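Local coordinates for DUF5638 domain-containing protein (Legionella pneumophila subsp. pneumophila, PDB 5L1A), which is of unknown function but belongs to the DUF5638 family, this chain being the all-helical N-terminal part of a longer, probably membrane-anchored protein, at residues I42-F50 and V62-I70. Sequence-based numbering, arbitrary orientation.
With I3C (5-amino-2,4,6-triiodobenzene-1,3-dicarboxylic acid), chain E; I3C (5-amino-2,4,6-triiodobenzene-1,3-dicarboxylic acid), chain B.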
ATOM      1  N   ILE A  42      -3.362  -5.552  -3.486  1.00 13.26           N
ATOM      2  CA  ILE A  42      -2.734  -4.358  -2.929  1.00 12.19           C
ATOM      3  C   ILE A  42      -1.296  -4.649  -2.525  1.00 12.52           C
ATOM      4  O   ILE A  42      -0.376  -3.888  -2.849  1.00 12.66           O
ATOM      5  CB  ILE A  42      -3.554  -3.829  -1.738  1.00 12.96           C
ATOM      6  CG1 ILE A  42      -4.787  -3.069  -2.232  1.00 13.21           C
ATOM      7  CG2 ILE A  42      -2.695  -2.946  -0.854  1.00 13.07           C
ATOM      8  CD1 ILE A  42      -4.455  -1.849  -3.072  1.00 12.22           C
ATOM      9  N   LYS A  43      -1.077  -5.753  -1.809  1.00  9.96           N
ATOM     10  CA  LYS A  43       0.272  -6.057  -1.349  1.00  9.81           C
ATOM     11  C   LYS A  43       1.192  -6.397  -2.510  1.00 10.24           C
ATOM     12  O   LYS A  43       2.375  -6.042  -2.488  1.00 10.10           O
ATOM     13  CB  LYS A  43       0.238  -7.193  -0.327  1.00  9.96           C
ATOM     14  CG  LYS A  43      -0.634  -6.871   0.873  1.00  9.70           C
ATOM     15  CD  LYS A  43      -0.164  -7.577   2.127  1.00  9.80           C
ATOM     16  CE  LYS A  43      -0.367  -9.068   2.038  1.00 11.50           C
ATOM     17  NZ  LYS A  43       0.080  -9.727   3.293  1.00 13.80           N
ATOM     18  N   TYR A  44       0.668  -7.066  -3.535  1.00 10.90           N
ATOM     19  CA  TYR A  44       1.454  -7.307  -4.736  1.00 11.51           C
ATOM     20  C   TYR A  44       1.827  -6.002  -5.429  1.00 11.40           C
ATOM     21  O   TYR A  44       2.940  -5.878  -5.951  1.00 11.65           O
ATOM     22  CB  TYR A  44       0.680  -8.224  -5.680  1.00 12.41           C
ATOM     23  CG  TYR A  44       1.329  -8.437  -7.025  1.00 13.28           C
ATOM     24  CD1 TYR A  44       2.329  -9.389  -7.195  1.00 13.83           C
ATOM     25  CD2 TYR A  44       0.935  -7.693  -8.129  1.00 13.71           C
ATOM     26  CE1 TYR A  44       2.922  -9.585  -8.428  1.00 14.78           C
ATOM     27  CE2 TYR A  44       1.519  -7.882  -9.359  1.00 14.69           C
ATOM     28  CZ  TYR A  44       2.512  -8.828  -9.506  1.00 15.22           C
ATOM     29  OH  TYR A  44       3.090  -9.016 -10.740  1.00 16.35           O
ATOM     30  N   PHE A  45       0.926  -5.015  -5.424  1.00 11.15           N
ATOM     31  CA  PHE A  45       1.197  -3.744  -6.095  1.00 11.24           C
ATOM     32  C   PHE A  45       2.395  -3.024  -5.479  1.00 10.75           C
ATOM     33  O   PHE A  45       3.278  -2.544  -6.198  1.00 11.24           O
ATOM     34  CB  PHE A  45      -0.047  -2.854  -6.051  1.00 11.14           C
ATOM     35  CG  PHE A  45       0.199  -1.443  -6.508  1.00 11.27           C
ATOM     36  CD1 PHE A  45       0.225  -1.134  -7.853  1.00 12.14           C
ATOM     37  CD2 PHE A  45       0.399  -0.424  -5.590  1.00 10.71           C
ATOM     38  CE1 PHE A  45       0.452   0.162  -8.275  1.00 12.43           C
ATOM     39  CE2 PHE A  45       0.627   0.875  -6.009  1.00 11.00           C
ATOM     40  CZ  PHE A  45       0.653   1.165  -7.352  1.00 11.86           C
ATOM     41  N   TYR A  46       2.440  -2.928  -4.152  1.00 10.07           N
ATOM     42  CA  TYR A  46       3.506  -2.158  -3.523  1.00  9.72           C
ATOM     43  C   TYR A  46       4.811  -2.939  -3.467  1.00  9.83           C
ATOM     44  O   TYR A  46       5.885  -2.373  -3.696  1.00  9.94           O
ATOM     45  CB  TYR A  46       3.084  -1.713  -2.124  1.00  9.14           C
ATOM     46  CG  TYR A  46       2.023  -0.646  -2.139  1.00  9.11           C
ATOM     47  CD1 TYR A  46       2.339   0.666  -2.461  1.00 11.33           C
ATOM     48  CD2 TYR A  46       0.705  -0.948  -1.840  1.00  9.07           C
ATOM     49  CE1 TYR A  46       1.368   1.652  -2.479  1.00 11.33           C
ATOM     50  CE2 TYR A  46      -0.275   0.028  -1.852  1.00  9.15           C
ATOM     51  CZ  TYR A  46       0.061   1.326  -2.171  1.00  9.97           C
ATOM     52  OH  TYR A  46      -0.912   2.300  -2.190  1.00 10.27           O
ATOM     53  N   ASN A  47       4.739  -4.237  -3.167  1.00  9.94           N
ATOM     54  CA  ASN A  47       5.947  -5.055  -3.151  1.00 10.21           C
ATOM     55  C   ASN A  47       6.586  -5.139  -4.532  1.00 10.91           C
ATOM     56  O   ASN A  47       7.808  -5.002  -4.660  1.00 11.44           O
ATOM     57  CB  ASN A  47       5.627  -6.447  -2.607  1.00 10.40           C
ATOM     58  CG  ASN A  47       5.618  -6.488  -1.087  1.00  9.93           C
ATOM     59  OD1 ASN A  47       6.658  -6.681  -0.459  1.00 13.56           O
ATOM     60  ND2 ASN A  47       4.446  -6.303  -0.489  1.00  9.64           N
ATOM     61  N   SER A  48       5.781  -5.353  -5.581  1.00 11.44           N
ATOM     62  CA  SER A  48       6.341  -5.400  -6.929  1.00 12.39           C
ATOM     63  C   SER A  48       6.918  -4.057  -7.343  1.00 12.32           C
ATOM     64  O   SER A  48       7.919  -4.012  -8.065  1.00 13.89           O
ATOM     65  CB  SER A  48       5.283  -5.834  -7.946  1.00 15.88           C
ATOM     66  OG  SER A  48       4.772  -7.121  -7.649  1.00 19.06           O
ATOM     67  N   ALA A  49       6.301  -2.956  -6.908  1.00 14.03           N
ATOM     68  CA  ALA A  49       6.814  -1.641  -7.274  1.00 14.36           C
ATOM     69  C   ALA A  49       8.160  -1.371  -6.616  1.00 14.02           C
ATOM     70  O   ALA A  49       9.028  -0.728  -7.215  1.00 15.60           O
ATOM     71  CB  ALA A  49       5.807  -0.554  -6.902  1.00 14.09           C
ATOM     72  N   PHE A  50       8.354  -1.859  -5.387  1.00 11.03           N
ATOM     73  CA  PHE A  50       9.641  -1.672  -4.722  1.00 11.88           C
ATOM     74  C   PHE A  50      10.726  -2.527  -5.366  1.00 12.24           C
ATOM     75  O   PHE A  50      11.866  -2.078  -5.521  1.00 13.91           O
ATOM     76  CB  PHE A  50       9.524  -1.990  -3.231  1.00 11.66           C
ATOM     77  CG  PHE A  50      10.845  -1.991  -2.507  1.00 10.23           C
ATOM     78  CD1 PHE A  50      11.384  -0.812  -2.023  1.00 10.07           C
ATOM     79  CD2 PHE A  50      11.547  -3.173  -2.313  1.00 10.42           C
ATOM     80  CE1 PHE A  50      12.595  -0.807  -1.363  1.00 10.16           C
ATOM     81  CE2 PHE A  50      12.756  -3.173  -1.653  1.00 10.51           C
ATOM     82  CZ  PHE A  50      13.281  -1.988  -1.176  1.00 10.36           C
ATOM     83  N   VAL A  62       8.601   4.518  -2.799  1.00 10.52           N
ATOM     84  CA  VAL A  62       7.588   3.466  -2.786  1.00 10.10           C
ATOM     85  C   VAL A  62       7.279   3.039  -1.357  1.00  9.49           C
ATOM     86  O   VAL A  62       6.113   2.834  -0.994  1.00  9.22           O
ATOM     87  CB  VAL A  62       8.054   2.274  -3.642  1.00 10.29           C
ATOM     88  CG1 VAL A  62       7.094   1.104  -3.501  1.00  9.96           C
ATOM     89  CG2 VAL A  62       8.183   2.689  -5.097  1.00 11.08           C
ATOM     90  N   VAL A  63       8.313   2.888  -0.526  1.00 12.52           N
ATOM     91  CA  VAL A  63       8.099   2.500   0.865  1.00 13.31           C
ATOM     92  C   VAL A  63       7.280   3.559   1.595  1.00 14.95           C
ATOM     93  O   VAL A  63       6.364   3.237   2.362  1.00 18.14           O
ATOM     94  CB  VAL A  63       9.451   2.239   1.560  1.00 12.56           C
ATOM     95  CG1 VAL A  63       9.276   2.175   3.070  1.00 12.78           C
ATOM     96  CG2 VAL A  63      10.069   0.949   1.044  1.00 11.16           C
ATOM     97  N   GLU A  64       7.587   4.837   1.362  1.00  9.62           N
ATOM     98  CA  GLU A  64       6.788   5.907   1.947  1.00  9.61           C
ATOM     99  C   GLU A  64       5.357   5.884   1.422  1.00  9.54           C
ATOM    100  O   GLU A  64       4.411   6.147   2.172  1.00  9.52           O
ATOM    101  CB  GLU A  64       7.438   7.263   1.669  1.00 10.25           C
ATOM    102  CG  GLU A  64       8.721   7.494   2.441  1.00 10.46           C
ATOM    103  CD  GLU A  64       9.460   8.740   1.992  1.00 14.57           C
ATOM    104  OE1 GLU A  64       9.061   9.344   0.974  1.00 17.63           O
ATOM    105  OE2 GLU A  64      10.446   9.116   2.661  1.00 18.14           O
ATOM    106  N   GLU A  65       5.179   5.574   0.136  1.00  9.63           N
ATOM    107  CA  GLU A  65       3.836   5.541  -0.433  1.00  9.68           C
ATOM    108  C   GLU A  65       3.011   4.415   0.176  1.00  9.19           C
ATOM    109  O   GLU A  65       1.818   4.587   0.447  1.00  9.21           O
ATOM    110  CB  GLU A  65       3.911   5.394  -1.952  1.00 12.91           C
ATOM    111  CG  GLU A  65       2.562   5.441  -2.646  1.00 18.70           C
ATOM    112  CD  GLU A  65       2.595   4.801  -4.019  1.00 22.64           C
ATOM    113  OE1 GLU A  65       3.553   4.049  -4.293  1.00 23.71           O
ATOM    114  OE2 GLU A  65       1.667   5.045  -4.820  1.00 23.46           O
ATOM    115  N   TYR A  66       3.634   3.256   0.394  1.00  8.87           N
ATOM    116  CA  TYR A  66       2.956   2.149   1.060  1.00  8.55           C
ATOM    117  C   TYR A  66       2.597   2.511   2.499  1.00  8.48           C
ATOM    118  O   TYR A  66       1.524   2.143   2.994  1.00  8.44           O
ATOM    119  CB  TYR A  66       3.853   0.911   1.020  1.00  8.43           C
ATOM    120  CG  TYR A  66       3.161  -0.415   1.230  1.00  8.33           C
ATOM    121  CD1 TYR A  66       1.781  -0.502   1.362  1.00  8.33           C
ATOM    122  CD2 TYR A  66       3.900  -1.588   1.299  1.00  8.37           C
ATOM    123  CE1 TYR A  66       1.159  -1.728   1.556  1.00  8.38           C
ATOM    124  CE2 TYR A  66       3.293  -2.811   1.491  1.00  8.46           C
ATOM    125  CZ  TYR A  66       1.924  -2.878   1.621  1.00  8.46           C
ATOM    126  OH  TYR A  66       1.326  -4.103   1.815  1.00  9.48           O
ATOM    127  N   GLU A  67       3.480   3.242   3.179  1.00  8.62           N
ATOM    128  CA  GLU A  67       3.221   3.615   4.567  1.00  9.26           C
ATOM    129  C   GLU A  67       2.060   4.594   4.678  1.00 12.00           C
ATOM    130  O   GLU A  67       1.221   4.470   5.580  1.00 14.75           O
ATOM    131  CB  GLU A  67       4.485   4.206   5.189  1.00  8.99           C
ATOM    132  CG  GLU A  67       5.550   3.174   5.457  1.00 11.25           C
ATOM    133  CD  GLU A  67       6.923   3.780   5.605  1.00 18.65           C
ATOM    134  OE1 GLU A  67       7.105   4.954   5.224  1.00 22.82           O
ATOM    135  OE2 GLU A  67       7.822   3.080   6.104  1.00 22.55           O
ATOM    136  N   ASN A  68       1.998   5.580   3.780  1.00 11.75           N
ATOM    137  CA  ASN A  68       0.863   6.498   3.773  1.00 12.78           C
ATOM    138  C   ASN A  68      -0.433   5.763   3.464  1.00  9.50           C
ATOM    139  O   ASN A  68      -1.483   6.075   4.036  1.00  9.75           O
ATOM    140  CB  ASN A  68       1.092   7.622   2.760  1.00 17.35           C
ATOM    141  CG  ASN A  68       2.237   8.539   3.149  1.00 23.16           C
ATOM    142  OD1 ASN A  68       2.468   8.798   4.329  1.00 24.84           O
ATOM    143  ND2 ASN A  68       2.959   9.036   2.151  1.00 26.20           N
ATOM    144  N   PHE A  69      -0.379   4.780   2.561  1.00  9.18           N
ATOM    145  CA  PHE A  69      -1.564   3.977   2.275  1.00  9.09           C
ATOM    146  C   PHE A  69      -2.032   3.228   3.517  1.00  8.96           C
ATOM    147  O   PHE A  69      -3.238   3.143   3.779  1.00  9.13           O
ATOM    148  CB  PHE A  69      -1.275   3.000   1.133  1.00  8.94           C
ATOM    149  CG  PHE A  69      -2.328   1.938   0.956  1.00  8.91           C
ATOM    150  CD1 PHE A  69      -3.489   2.202   0.247  1.00  9.25           C
ATOM    151  CD2 PHE A  69      -2.151   0.668   1.492  1.00  8.69           C
ATOM    152  CE1 PHE A  69      -4.459   1.221   0.080  1.00  9.33           C
ATOM    153  CE2 PHE A  69      -3.117  -0.313   1.329  1.00  8.81           C
ATOM    154  CZ  PHE A  69      -4.269  -0.036   0.619  1.00  9.11           C
ATOM    155  N   ILE A  70      -1.095   2.678   4.292  1.00 10.43           N
ATOM    156  CA  ILE A  70      -1.454   1.965   5.515  1.00 12.02           C
ATOM    157  C   ILE A  70      -2.153   2.902   6.492  1.00 12.99           C
ATOM    158  O   ILE A  70      -3.155   2.536   7.117  1.00 13.42           O
ATOM    159  CB  ILE A  70      -0.205   1.319   6.141  1.00 12.99           C
ATOM    160  CG1 ILE A  70       0.308   0.191   5.250  1.00 13.76           C
ATOM    161  CG2 ILE A  70      -0.504   0.801   7.537  1.00 12.10           C
ATOM    162  CD1 ILE A  70      -0.733  -0.850   4.954  1.00 11.82           C
TER
HETATM  163  I3  I3C E 204       5.651   5.809  -5.867  1.00 73.84           I
HETATM  164  I2  I3C E 204       3.986   1.069  -9.631  1.00 65.39           I
HETATM  165  I1  I3C E 204       5.487   6.547 -11.961  1.00 93.50           I
HETATM  166  O8  I3C E 204       7.122   7.565  -8.869  1.00 76.27           O
HETATM  167  O9  I3C E 204       5.039   8.168  -8.595  1.00 76.02           O
HETATM  168  C10 I3C E 204       4.525   3.348 -11.847  1.00 76.62           C
HETATM  169  N13 I3C E 204       4.673   2.772  -6.849  1.00 71.12           N
HETATM  170  C1  I3C E 204       5.471   5.860  -8.948  1.00 79.52           C
HETATM  171  C6  I3C E 204       5.284   4.991  -7.758  1.00 75.32           C
HETATM  172  C5  I3C E 204       4.846   3.573  -7.929  1.00 72.26           C
HETATM  173  C4  I3C E 204       4.599   3.039  -9.298  1.00 70.72           C
HETATM  174  C3  I3C E 204       4.788   3.909 -10.481  1.00 77.40           C
HETATM  175  C2  I3C E 204       5.220   5.316 -10.303  1.00 83.05           C
HETATM  176  C7  I3C E 204       5.906   7.288  -8.792  1.00 77.26           C
HETATM  177  O11 I3C E 204       3.352   3.360 -12.279  1.00 76.09           O
HETATM  178  O12 I3C E 204       5.473   2.880 -12.513  1.00 76.27           O
HETATM  179  I3  I3C B 201       5.015  14.507  -2.380  1.00 44.40           I
HETATM  180  I2  I3C B 201       0.064  11.530  -0.295  1.00 35.65           I
HETATM  181  I1  I3C B 201       3.856   8.746  -4.237  1.00 35.03           I
HETATM  182  O8  I3C B 201       6.515  11.303  -3.494  1.00 34.48           O
HETATM  183  O9  I3C B 201       5.321  12.018  -5.187  1.00 32.04           O
HETATM  184  C10 I3C B 201       1.278   9.155  -2.249  1.00 27.49           C
HETATM  185  N13 I3C B 201       2.257  13.866  -0.748  1.00 32.44           N
HETATM  186  C1  I3C B 201       4.199  11.625  -3.143  1.00 35.81           C
HETATM  187  C6  I3C B 201       3.821  12.806  -2.333  1.00 39.29           C
HETATM  188  C5  I3C B 201       2.605  12.789  -1.491  1.00 34.47           C
HETATM  189  C4  I3C B 201       1.773  11.572  -1.472  1.00 32.50           C
HETATM  190  C3  I3C B 201       2.133  10.385  -2.274  1.00 30.39           C
HETATM  191  C2  I3C B 201       3.348  10.419  -3.107  1.00 33.49           C
HETATM  192  C7  I3C B 201       5.427  11.652  -3.997  1.00 34.06           C
HETATM  193  O11 I3C B 201       1.452   8.322  -1.337  1.00 26.51           O
HETATM  194  O12 I3C B 201       0.413   9.003  -3.143  1.00 26.56           O
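Tyr46 and Tyr66 stack at the centre of an antiparallel helical hairpin within this all-helical domain, where helix 33-51 packs against helix 56-77 with segment axes at 161° and 9.7 Å apart at closest approach. The pair is an offset stack: the ring planes differ by 7°, the centroids lie 4.4 Å apart, and CD1 of Tyr66 sits over one face of the Tyr46 ring, toward its rim. The offset brings Tyr46 CB over the Tyr66 face, 3.6 Å from the ring centroid, a CH-pi contact. With Tyr66 CG anti to the backbone N, a chi2 of only 4° sets its ring nearly parallel to that of Tyr46, leaving its face under Tyr46 CB. The Tyr66 hydroxyl reaches Lys43 CG and is hydrogen-bonded to Asp19 of helix 8-25.

The opposite face of the Tyr46 ring takes the edge of Phe45, whose CD2 lies over its centre. Phe69 extends the aromatic cluster, its ring oblique to that of Tyr46, and the Tyr46 hydroxyl oxygen OH lies 3.4 Å from Phe69 CB. Ile42 closes this end, its CG2 branch 3.4 Å from Phe69 CE2, while Ile103 and Phe106 of helix 97-110 also touch Ile42.

Toward the other end, Val62 CG1, anti to its backbone N, rests against the facing helix backbone, 3.7 Å from Tyr46 O, and beside Ala49 CB and Phe50 CB. Next to it, Val63 CG2 meets the Phe50 ring at CD1.

Glu65 runs extended past the edge of the Tyr46 ring, its carboxylate plane nearly perpendicular to the ring. Its CG meets O11 of the I3C of chain B. The carboxylate also lines, with Phe45, Ala49 and Val62, the pocket of the I3C of chain E, whose amine N13 donates a bent hydrogen bond to Glu65 OE1, 3.1 Å long.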